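Long-range contact in exosome complex component Rrp41 (Archaeoglobus fulgidus, PDB 3M7N), which probably serves as the catalytic subunit of the archaeal exosome, degrading RNA from its 3' end and also able to add heteromeric RNA tails: residues V52-V56 with A143-L148. The protein carries 1 engineered substitution. Numbering follows the deposited sequence.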
loop_
_atom_site.group_PDB
_atom_site.type_symbol
_atom_site.label_atom_id
_atom_site.label_comp_id
_atom_site.label_asym_id
_atom_site.label_seq_id
_atom_site.Cartn_x
_atom_site.Cartn_y
_atom_site.Cartn_z
ATOM N N VAL E 52 -16.330 -25.780 -5.201
ATOM C CA VAL E 52 -15.407 -24.721 -5.546
ATOM C C VAL E 52 -15.698 -24.207 -6.929
ATOM O O VAL E 52 -16.299 -24.901 -7.751
ATOM C CB VAL E 52 -13.941 -25.218 -5.518
ATOM C CG1 VAL E 52 -13.656 -25.946 -4.222
ATOM C CG2 VAL E 52 -13.658 -26.118 -6.699
ATOM N N ILE E 53 -15.266 -22.978 -7.179
ATOM C CA ILE E 53 -15.366 -22.398 -8.508
ATOM C C ILE E 53 -14.060 -21.696 -8.924
ATOM O O ILE E 53 -13.398 -21.047 -8.117
ATOM C CB ILE E 53 -16.633 -21.493 -8.641
ATOM C CG1 ILE E 53 -16.781 -21.013 -10.085
ATOM C CG2 ILE E 53 -16.604 -20.340 -7.645
ATOM C CD1 ILE E 53 -18.216 -20.673 -10.449
ATOM N N ALA E 54 -13.669 -21.854 -10.176
ATOM C CA ALA E 54 -12.396 -21.327 -10.635
ATOM C C ALA E 54 -12.630 -20.448 -11.830
ATOM O O ALA E 54 -13.540 -20.693 -12.621
ATOM C CB ALA E 54 -11.431 -22.464 -11.018
ATOM N N ALA E 55 -11.767 -19.449 -11.981
ATOM C CA ALA E 55 -11.905 -18.474 -13.043
ATOM C C ALA E 55 -10.531 -18.029 -13.505
ATOM O O ALA E 55 -9.616 -17.818 -12.698
ATOM C CB ALA E 55 -12.729 -17.270 -12.553
ATOM N N VAL E 56 -10.401 -17.879 -14.812
ATOM C CA VAL E 56 -9.155 -17.478 -15.425
ATOM C C VAL E 56 -9.321 -16.235 -16.301
ATOM O O VAL E 56 -10.253 -16.133 -17.107
ATOM C CB VAL E 56 -8.589 -18.624 -16.277
ATOM C CG1 VAL E 56 -7.416 -18.139 -17.145
ATOM C CG2 VAL E 56 -8.176 -19.784 -15.378
ATOM N N ALA E 143 -10.101 -27.824 -10.394
ATOM C CA ALA E 143 -10.996 -26.873 -11.048
ATOM C C ALA E 143 -10.181 -25.864 -11.837
ATOM O O ALA E 143 -10.526 -25.512 -12.970
ATOM C CB ALA E 143 -11.881 -26.188 -10.034
ATOM N N ALA E 144 -9.059 -25.433 -11.270
ATOM C CA ALA E 144 -8.236 -24.446 -11.966
ATOM C C ALA E 144 -7.656 -24.949 -13.302
ATOM O O ALA E 144 -7.611 -24.195 -14.276
ATOM C CB ALA E 144 -7.150 -23.922 -11.060
ATOM N N SER E 145 -7.223 -26.213 -13.354
ATOM C CA SER E 145 -6.662 -26.781 -14.588
ATOM C C SER E 145 -7.736 -26.895 -15.658
ATOM O O SER E 145 -7.476 -26.682 -16.844
ATOM C CB SER E 145 -6.005 -28.155 -14.335
ATOM O OG SER E 145 -5.222 -28.597 -15.453
ATOM N N VAL E 146 -8.953 -27.236 -15.233
ATOM C CA VAL E 146 -10.087 -27.256 -16.158
ATOM C C VAL E 146 -10.316 -25.846 -16.704
ATOM O O VAL E 146 -10.387 -25.656 -17.926
ATOM C CB VAL E 146 -11.383 -27.830 -15.514
ATOM C CG1 VAL E 146 -12.597 -27.575 -16.412
ATOM C CG2 VAL E 146 -11.231 -29.305 -15.255
ATOM N N ALA E 147 -10.381 -24.861 -15.800
ATOM C CA ALA E 147 -10.575 -23.459 -16.203
ATOM C C ALA E 147 -9.490 -22.966 -17.161
ATOM O O ALA E 147 -9.771 -22.266 -18.141
ATOM C CB ALA E 147 -10.687 -22.536 -14.985
ATOM N N LEU E 148 -8.246 -23.331 -16.872
ATOM C CA LEU E 148 -7.142 -22.963 -17.750
ATOM C C LEU E 148 -7.356 -23.541 -19.141
ATOM O O LEU E 148 -7.176 -22.842 -20.146
ATOM C CB LEU E 148 -5.796 -23.399 -17.159
ATOM C CG LEU E 148 -5.287 -22.540 -15.981
ATOM C CD1 LEU E 148 -4.113 -23.181 -15.267
ATOM C CD2 LEU E 148 -4.931 -21.122 -16.433
#
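Start with the alternation along strand 52-56: V52, A54 and V56 point their CA-to-CB bonds toward helix 143-148, while I53 and A55 point away and pack on L88 of the neighbouring exonuclease 2 chain. The helix answers mostly with alanines, A143 and A147 foremost. A54 CB lies 3.9 Å from A143 CB and 4.0 Å from A147 CB, one helical turn apart, and 3.7 Å from the backbone C of A143, so this methyl rests almost on the helix backbone. That lets the axes approach to 7.3 Å, crossing at -35°. The valines fill the ends: V52, with chi1 m, brings CG2 to 3.8 Å from A143 CB; V56, with chi1 t, sets CG2 3.7 Å from both A147 CB and L148 CD2. L148 leaves the helix with its CA-to-CB bond sideways, but its mt rotamer carries CD2 to V56 CG2. F109 of helix 96-110 covers A144 and L148. Apolar and buried, this is helix-on-sheet packing in the RNase PH fold, joining helix 136-150 to the central strand of its mixed sheet.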